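PDB 5UZ8: cadherin-23 from Mus musculus, which probably mediates calcium-dependent adhesion as a long chain of cadherin repeats, with a likely part in mechanotransduction in hearing. Local coordinates for residues Q122-D128 with V210-V216; L177-K181 with D249-G253; G132-V138 with T168-V173. All coordinates share one frame; numbering follows the deposited sequence. Where two conformers were deposited one is given.

Three contacts in and at the end of one cadherin repeat illustrate how chemistry follows position. Interactions 1 and 3 each join neighbouring strands, one parallel and one antiparallel, in the two facing sheets of the repeat; both are partly buried, and I135 of interaction 3 packs against V125 and I211 of interaction 1, so their inner faces share one apolar core. Interaction 2 lies at the surface, links this repeat to the next, and is held by calcium and charge instead of backbone bonds. It continues the end of interaction 1: two calcium ions are common to both, E127 OE1 accepts a probable hydrogen bond from R179 N, and D215 OD2 one from E252 N.

Interaction 1. Residues Q122-D128 with V210-V216; sequences QEAVFED and VIRVLDV. With CA (calcium ion), chain F; CA (calcium ion), chain G.
V210 begins the parallel pairing of the first and last strands of a cadherin beta-sandwich sheet, its O accepting from E123 N while its side chain lies alongside that of Q122. I211 turns to the inner face and sets CG2 against CG2 of V125 at 3.9 Å. R212, on the outer face, meets Q122: NE donates to OE1 at 2.9 Å, the oxygen near the guanidinium plane but the donor 49° out of the amide plane. Its backbone N and O join E123 O and V125 N. V213 presses CG1 on E127 CB at 3.5 Å, and L214 holds CD1 over one face of the F126 ring, 4.1 Å from its centroid; D215 O lies at that ring's edge. D215, whose carboxylate also has R179 as a partner, binds one calcium ion through OD1 with V216 O and E127 OE2; E180, D218 and D251 complete its shell. The E127 chain, extended (chi2 173°), carries its carboxylate between two ions: OE2 on the first, OE1, also bonded to R179 N, on the second. OE2 is gripped twice: besides its ion at 2.3 Å, V216 N donates to its anti lone pair at 3.0 Å, nearly straight at 173°.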
# COMPACT_ATOMS: atom_id res chain seq x y z
N GLN A 122 -1.24 -7.87 -2.15
CA GLN A 122 -1.56 -9.00 -1.28
C GLN A 122 -0.41 -10.00 -1.24
O GLN A 122 0.21 -10.28 -2.28
CB GLN A 122 -2.84 -9.71 -1.72
CG GLN A 122 -3.16 -10.95 -0.88
CD GLN A 122 -4.59 -11.46 -1.06
OE1 GLN A 122 -4.94 -12.59 -0.65
NE2 GLN A 122 -5.42 -10.62 -1.67
N GLU A 123 -0.12 -10.50 -0.04
CA GLU A 123 0.78 -11.63 0.12
C GLU A 123 0.27 -12.55 1.21
O GLU A 123 -0.50 -12.11 2.07
CB GLU A 123 2.19 -11.20 0.51
CG GLU A 123 2.96 -10.42 -0.51
CD GLU A 123 3.31 -11.17 -1.78
OE1 GLU A 123 3.32 -12.43 -1.79
OE2 GLU A 123 3.57 -10.43 -2.78
N ALA A 124 0.71 -13.79 1.17
CA ALA A 124 0.42 -14.76 2.22
C ALA A 124 1.72 -15.16 2.85
O ALA A 124 2.72 -15.42 2.13
CB ALA A 124 -0.27 -15.99 1.65
N VAL A 125 1.74 -15.23 4.17
CA VAL A 125 2.95 -15.59 4.90
C VAL A 125 2.58 -16.57 5.97
O VAL A 125 1.49 -16.49 6.51
CB VAL A 125 3.66 -14.38 5.53
CG1 VAL A 125 4.14 -13.42 4.43
CG2 VAL A 125 2.79 -13.65 6.54
N PHE A 126 3.49 -17.46 6.32
CA PHE A 126 3.26 -18.38 7.42
C PHE A 126 3.37 -17.64 8.75
O PHE A 126 4.14 -16.70 8.89
CB PHE A 126 4.21 -19.58 7.37
CG PHE A 126 3.86 -20.58 6.29
CD1 PHE A 126 2.86 -21.53 6.50
CD2 PHE A 126 4.51 -20.56 5.06
CE1 PHE A 126 2.52 -22.45 5.51
CE2 PHE A 126 4.16 -21.46 4.06
CZ PHE A 126 3.18 -22.40 4.28
N GLU A 127 2.56 -18.05 9.71
CA GLU A 127 2.52 -17.42 11.02
C GLU A 127 3.84 -17.46 11.78
O GLU A 127 4.05 -16.63 12.68
CB GLU A 127 1.37 -18.01 11.87
CG GLU A 127 1.49 -19.49 12.20
CD GLU A 127 0.42 -19.95 13.17
OE1 GLU A 127 0.17 -19.21 14.15
OE2 GLU A 127 -0.24 -21.00 12.92
N ASP A 128 4.75 -18.35 11.38
CA ASP A 128 6.07 -18.40 12.02
C ASP A 128 7.14 -17.56 11.30
O ASP A 128 8.34 -17.69 11.57
CB ASP A 128 6.53 -19.85 12.23
CG ASP A 128 6.73 -20.60 10.94
OD1 ASP A 128 6.39 -20.07 9.87
OD2 ASP A 128 7.23 -21.76 11.00
N VAL A 210 -3.29 -6.53 1.76
CA VAL A 210 -3.76 -7.70 2.46
C VAL A 210 -2.58 -8.60 2.79
O VAL A 210 -1.78 -8.97 1.91
CB VAL A 210 -4.78 -8.52 1.62
CG1 VAL A 210 -5.21 -9.78 2.37
CG2 VAL A 210 -5.99 -7.68 1.28
N ILE A 211 -2.49 -9.02 4.04
CA ILE A 211 -1.53 -10.04 4.43
C ILE A 211 -2.32 -11.17 5.05
O ILE A 211 -2.92 -11.01 6.12
CB ILE A 211 -0.46 -9.51 5.41
CG1 ILE A 211 0.45 -8.53 4.68
CG2 ILE A 211 0.39 -10.67 5.95
CD1 ILE A 211 1.20 -7.56 5.58
N ARG A 212 -2.33 -12.31 4.38
CA ARG A 212 -3.04 -13.49 4.87
C ARG A 212 -2.03 -14.37 5.58
O ARG A 212 -0.92 -14.58 5.10
CB ARG A 212 -3.75 -14.23 3.76
CG ARG A 212 -4.78 -13.34 3.06
CD ARG A 212 -5.80 -14.11 2.23
NE ARG A 212 -6.69 -13.18 1.57
CZ ARG A 212 -7.73 -12.57 2.14
NH1 ARG A 212 -8.11 -12.85 3.39
NH2 ARG A 212 -8.41 -11.68 1.42
N VAL A 213 -2.42 -14.87 6.76
CA VAL A 213 -1.49 -15.57 7.63
C VAL A 213 -1.82 -17.05 7.54
O VAL A 213 -2.91 -17.47 7.91
CB VAL A 213 -1.63 -15.09 9.08
CG1 VAL A 213 -0.64 -15.79 9.99
CG2 VAL A 213 -1.43 -13.59 9.12
N LEU A 214 -0.87 -17.81 7.05
CA LEU A 214 -1.05 -19.26 6.83
C LEU A 214 -0.71 -20.07 8.08
O LEU A 214 0.21 -19.73 8.82
CB LEU A 214 -0.17 -19.71 5.65
CG LEU A 214 -0.40 -18.92 4.37
CD1 LEU A 214 0.58 -19.38 3.29
CD2 LEU A 214 -1.83 -19.04 3.89
N ASP A 215 -1.43 -21.18 8.27
CA ASP A 215 -1.32 -21.98 9.49
C ASP A 215 -0.03 -22.78 9.53
O ASP A 215 0.41 -23.33 8.51
CB ASP A 215 -2.49 -22.93 9.57
CG ASP A 215 -2.70 -23.50 10.94
OD1 ASP A 215 -2.57 -22.76 11.96
OD2 ASP A 215 -3.04 -24.71 11.00
N VAL A 216 0.54 -22.85 10.72
CA VAL A 216 1.55 -23.83 11.11
C VAL A 216 0.90 -24.65 12.21
O VAL A 216 0.06 -24.13 12.98
CB VAL A 216 2.80 -23.10 11.66
CG1 VAL A 216 3.81 -24.03 12.30
CG2 VAL A 216 3.41 -22.32 10.52
CA CA F . -1.48 -22.62 14.01
CA CA G . -0.12 -19.82 16.41
O HOH W 1 -8.46 -11.82 -2.05
O HOH W 2 1.76 -18.30 16.84

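Interaction 2. Residues L177-K181 with D249-G253; sequences LDREK and DQDEG. With CA (calcium ion), chain E; CA (calcium ion), chain G; CA (calcium ion), chain F; GSH (glutathione), chain L.
This is a calcium-bridged surface contact between two loops of successive cadherin repeats, 177-181 from one and 249-253 from the next, held by metal and charge. E180 and D251 bring OE1 and OD1 to 3.2 Å, two acceptors that would probably repel were a calcium ion not bound to both. Their carboxylates stand nearly perpendicular, 85° apart, and each also reaches a further ion: E180 through OE2, shared by two ions, and D251 through OD2, which joins both oxygens of D249 on a third. A bend at chi2 (72°) turns the E180 carboxylate toward the ions, while its CG rests on Q250 O.

R179 NH2 makes a salt bridge to E180 OE1 at 3.0 Å, and the guanidinium lies with one face under E252 CB, 3.8 Å from its plane. The salt bridge to E252 is long, with NH1 3.8 Å from OE1 and the oxygen well out of the guanidinium plane; a water accepting from NH1 and lying 3.1 Å from E252 OE1 spans that gap.

In two Asx turns D178 OD1 accepts from E180 N, and D249 OD1 from D251 N at 3.0 Å. D178 OD1 also binds calcium; OD2 forms a salt bridge with K181 NZ, met on its anti lone pair, and also accepts from glutathione N3. The glutathione carbonyl OE1 ligates the same ion at 2.4 Å. E127, D215, V216 and D218 complete the two sites at E180, and N217, C219, N255 and D299 the third: the three-calcium linker typical of junctions between cadherin repeats.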
# COMPACT_ATOMS: atom_id res chain seq x y z
N LEU A 177 3.67 -13.04 14.44
CA LEU A 177 2.31 -13.28 14.06
C LEU A 177 1.80 -14.55 14.75
O LEU A 177 2.57 -15.35 15.25
CB LEU A 177 2.22 -13.42 12.54
CG LEU A 177 2.77 -12.19 11.78
CD1 LEU A 177 2.53 -12.32 10.28
CD2 LEU A 177 2.23 -10.85 12.29
N ASP A 178 0.48 -14.68 14.77
CA ASP A 178 -0.21 -15.84 15.31
C ASP A 178 -1.52 -15.96 14.58
O ASP A 178 -2.47 -15.20 14.81
CB ASP A 178 -0.41 -15.67 16.82
CG ASP A 178 -1.10 -16.87 17.47
OD1 ASP A 178 -1.40 -17.87 16.77
OD2 ASP A 178 -1.34 -16.79 18.70
N ARG A 179 -1.60 -16.94 13.68
CA ARG A 179 -2.86 -17.15 12.95
C ARG A 179 -4.09 -17.31 13.86
O ARG A 179 -5.21 -16.89 13.51
CB ARG A 179 -2.77 -18.36 12.04
CG ARG A 179 -3.89 -18.36 11.00
CD ARG A 179 -4.10 -19.76 10.46
NE ARG A 179 -4.58 -20.62 11.54
CZ ARG A 179 -5.84 -20.68 11.98
NH1 ARG A 179 -6.84 -20.04 11.36
NH2 ARG A 179 -6.12 -21.46 13.01
N GLU A 180 -3.86 -17.96 15.00
CA GLU A 180 -4.94 -18.23 15.90
C GLU A 180 -5.52 -16.94 16.57
O GLU A 180 -6.67 -16.95 17.02
CB GLU A 180 -4.46 -19.21 16.97
CG GLU A 180 -4.40 -20.66 16.54
CD GLU A 180 -3.28 -20.99 15.58
OE1 GLU A 180 -3.57 -21.59 14.52
OE2 GLU A 180 -2.11 -20.66 15.84
N LYS A 181 -4.70 -15.90 16.69
CA LYS A 181 -5.10 -14.59 17.22
C LYS A 181 -5.77 -13.78 16.10
O LYS A 181 -6.85 -13.25 16.25
CB LYS A 181 -3.88 -13.79 17.74
CG LYS A 181 -3.34 -14.16 19.12
CD LYS A 181 -2.21 -13.21 19.55
CE LYS A 181 -1.37 -13.73 20.72
NZ LYS A 181 -0.45 -14.81 20.32
N ASP A 249 -8.46 -28.31 19.41
CA ASP A 249 -7.19 -27.98 18.79
C ASP A 249 -7.40 -26.72 17.98
O ASP A 249 -8.31 -26.65 17.16
CB ASP A 249 -6.72 -29.16 17.92
CG ASP A 249 -5.35 -28.95 17.29
OD1 ASP A 249 -5.09 -27.88 16.68
OD2 ASP A 249 -4.53 -29.89 17.35
N GLN A 250 -6.61 -25.69 18.27
CA GLN A 250 -6.84 -24.34 17.76
C GLN A 250 -6.37 -24.10 16.31
O GLN A 250 -6.68 -23.08 15.73
CB GLN A 250 -6.18 -23.33 18.68
CG GLN A 250 -6.74 -23.34 20.12
CD GLN A 250 -8.22 -23.20 20.16
OE1 GLN A 250 -8.74 -22.16 19.72
NE2 GLN A 250 -8.93 -24.18 20.74
N ASP A 251 -5.62 -25.04 15.76
CA ASP A 251 -5.10 -24.94 14.39
C ASP A 251 -6.20 -25.10 13.33
O ASP A 251 -7.39 -25.17 13.63
CB ASP A 251 -3.97 -25.95 14.19
CG ASP A 251 -2.76 -25.64 15.05
OD1 ASP A 251 -2.33 -24.46 15.06
OD2 ASP A 251 -2.24 -26.58 15.72
N GLU A 252 -5.79 -25.07 12.07
CA GLU A 252 -6.68 -25.09 10.94
C GLU A 252 -6.58 -26.42 10.17
O GLU A 252 -5.49 -26.98 10.00
CB GLU A 252 -6.29 -23.93 10.00
CG GLU A 252 -7.24 -23.71 8.83
CD GLU A 252 -6.92 -22.46 8.02
OE1 GLU A 252 -5.86 -21.82 8.17
OE2 GLU A 252 -7.76 -22.10 7.18
N GLY A 253 -7.70 -26.85 9.62
CA GLY A 253 -7.70 -27.98 8.67
C GLY A 253 -7.14 -29.26 9.30
O GLY A 253 -7.45 -29.56 10.46
CA CA E . -2.73 -28.87 16.08
CA CA G . -0.12 -19.82 16.41
CA CA F . -1.48 -22.62 14.01
N1 GSH L . 2.95 -17.66 22.24
CA1 GSH L . 3.21 -18.52 21.10
C1 GSH L . 3.49 -17.65 19.89
O11 GSH L . 3.40 -16.41 20.03
O12 GSH L . 3.77 -18.22 18.81
CB1 GSH L . 2.01 -19.44 20.81
CG1 GSH L . 0.75 -18.67 20.42
CD1 GSH L . -0.30 -19.59 19.86
OE1 GSH L . -0.18 -20.11 18.75
N2 GSH L . -1.38 -19.75 20.62
CA2 GSH L . -2.57 -20.44 20.16
C2 GSH L . -3.79 -19.56 20.28
O2 GSH L . -4.88 -20.09 20.45
CB2 GSH L . -2.74 -21.74 20.96
SG2 GSH L . -1.34 -22.81 20.60
N3 GSH L . -3.60 -18.25 20.12
CA3 GSH L . -4.68 -17.28 20.13
C3 GSH L . -4.58 -16.30 21.28
O31 GSH L . -5.53 -15.49 21.41
O32 GSH L . -3.56 -16.28 22.01
O HOH W 2 1.76 -18.30 16.84
O HOH W 3 -7.06 -18.99 8.57
O HOH W 4 -9.03 -22.16 13.38

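Interaction 3. Residues G132-V138 with T168-V173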
# COMPACT_ATOMS: atom_id res chain seq x y z
N GLY A 132 11.23 -8.96 11.25
CA GLY A 132 12.14 -8.30 10.33
C GLY A 132 12.04 -8.68 8.85
O GLY A 132 12.64 -8.00 8.01
N THR A 133 11.31 -9.76 8.53
CA THR A 133 11.24 -10.24 7.19
C THR A 133 10.42 -9.26 6.35
O THR A 133 9.37 -8.81 6.78
CB THR A 133 10.58 -11.63 7.14
OG1 THR A 133 11.30 -12.53 7.99
CG2 THR A 133 10.56 -12.17 5.71
N VAL A 134 10.93 -8.91 5.18
CA VAL A 134 10.17 -8.09 4.26
C VAL A 134 9.15 -8.99 3.57
O VAL A 134 9.50 -10.04 3.02
CB VAL A 134 11.07 -7.44 3.18
CG1 VAL A 134 10.22 -6.72 2.15
CG2 VAL A 134 12.05 -6.48 3.85
N ILE A 135 7.92 -8.55 3.56
CA ILE A 135 6.81 -9.32 2.98
C ILE A 135 6.53 -8.91 1.54
O ILE A 135 6.32 -9.76 0.68
CB ILE A 135 5.56 -9.17 3.82
CG1 ILE A 135 5.79 -9.84 5.17
CG2 ILE A 135 4.38 -9.84 3.15
CD1 ILE A 135 4.69 -9.56 6.15
N LEU A 136 6.46 -7.60 1.30
CA LEU A 136 6.25 -7.08 -0.05
C LEU A 136 6.71 -5.62 -0.10
O LEU A 136 6.94 -5.01 0.93
CB LEU A 136 4.76 -7.14 -0.41
CG LEU A 136 3.98 -6.05 0.35
CD1 LEU A 136 3.01 -5.30 -0.53
CD2 LEU A 136 3.36 -6.60 1.60
N ARG A 137 6.82 -5.11 -1.31
CA ARG A 137 7.17 -3.72 -1.52
C ARG A 137 6.03 -3.05 -2.29
O ARG A 137 5.59 -3.56 -3.31
CB ARG A 137 8.47 -3.65 -2.33
CG ARG A 137 9.03 -2.25 -2.54
CD ARG A 137 10.42 -2.36 -3.16
NE ARG A 137 11.48 -2.34 -2.16
CZ ARG A 137 12.68 -2.90 -2.31
NH1 ARG A 137 13.59 -2.78 -1.34
NH2 ARG A 137 12.99 -3.58 -3.41
N VAL A 138 5.55 -1.92 -1.79
CA VAL A 138 4.61 -1.08 -2.50
C VAL A 138 5.39 0.04 -3.19
O VAL A 138 6.40 0.52 -2.66
CB VAL A 138 3.52 -0.53 -1.58
CG1 VAL A 138 2.80 -1.68 -0.89
CG2 VAL A 138 4.03 0.50 -0.60
N THR A 168 11.65 2.98 0.75
CA THR A 168 11.52 1.88 -0.21
C THR A 168 10.10 1.42 -0.41
O THR A 168 9.78 0.79 -1.43
CB THR A 168 12.35 0.67 0.21
OG1 THR A 168 11.85 0.16 1.47
CG2 THR A 168 13.84 1.03 0.36
N GLY A 169 9.24 1.65 0.59
CA GLY A 169 7.93 0.99 0.59
C GLY A 169 7.92 -0.49 0.96
O GLY A 169 6.88 -1.13 0.79
N ASP A 170 9.02 -1.02 1.48
CA ASP A 170 9.09 -2.38 2.00
C ASP A 170 8.26 -2.47 3.26
O ASP A 170 8.50 -1.71 4.22
CB ASP A 170 10.50 -2.79 2.35
CG ASP A 170 11.32 -3.20 1.13
OD1 ASP A 170 10.75 -3.61 0.09
OD2 ASP A 170 12.54 -3.11 1.22
N ILE A 171 7.31 -3.40 3.26
CA ILE A 171 6.50 -3.72 4.43
C ILE A 171 7.08 -4.96 5.09
O ILE A 171 7.24 -6.01 4.40
CB ILE A 171 5.04 -3.91 4.06
CG1 ILE A 171 4.47 -2.58 3.51
CG2 ILE A 171 4.22 -4.35 5.28
CD1 ILE A 171 3.05 -2.65 2.97
N SER A 172 7.41 -4.83 6.38
CA SER A 172 8.09 -5.90 7.12
C SER A 172 7.32 -6.32 8.37
O SER A 172 6.48 -5.59 8.87
CB SER A 172 9.51 -5.50 7.51
OG SER A 172 9.53 -4.35 8.34
N VAL A 173 7.66 -7.50 8.86
CA VAL A 173 7.09 -8.02 10.09
C VAL A 173 7.74 -7.29 11.25
O VAL A 173 8.96 -7.36 11.41
CB VAL A 173 7.36 -9.52 10.26
CG1 VAL A 173 6.76 -10.02 11.58
CG2 VAL A 173 6.75 -10.28 9.09
O HOH W 5 9.22 1.33 -3.93
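R137 and D170 form a non-hydrogen-bonded pair between two antiparallel strands and turn their flat ends nearly face to face, guanidinium and carboxylate planes only 23° apart. D170 OD1 sits over one face of the guanidinium, 2.7 Å from NE in a salt bridge, and OD2 takes a weak hydrogen bond from NH1, bent to 125°. With CG opposite its own backbone N (chi1 -175°) and chi2 extended, the arginine carries CG and CD past T168 O; the turn at chi3 then brings NE and the guanidinium against the D170 carboxylate. T168 OG1 in turn accepts from D170 N, an ST turn at the start of the aspartate's strand. Exchanging D170 for an alanine would probably leave the R137 guanidinium without its charged mate and able to swing away from the strand pair.

On the other face the side chains are apolar. L136 and I171 lie side by side and point the same way, CD2 to CB at 4.0 Å, while V138 crosses I171 obliquely, CG1 to CD1. I135 reaches V173, its CD1 3.7 Å from CG2. I135 and L136 both face I171 in a classic beta bulge: I135 N donates to I171 O, and I171 N to L136 O at 2.9 Å. The extra residue brings two consecutive side chains to the inner side, where V209 and I211 of strand 204-214 meet them. Beyond the bulge, V138 N donates to G169 O; a side chain on G169 would run into V138 O. A water donates to both V138 O and T168 O.

The chemistry thus divides by face in this cadherin sandwich sheet: branched aliphatics close the core, whereas the paired charges of R137 and D170 occupy the outer side, consistent with a solvent-facing surface.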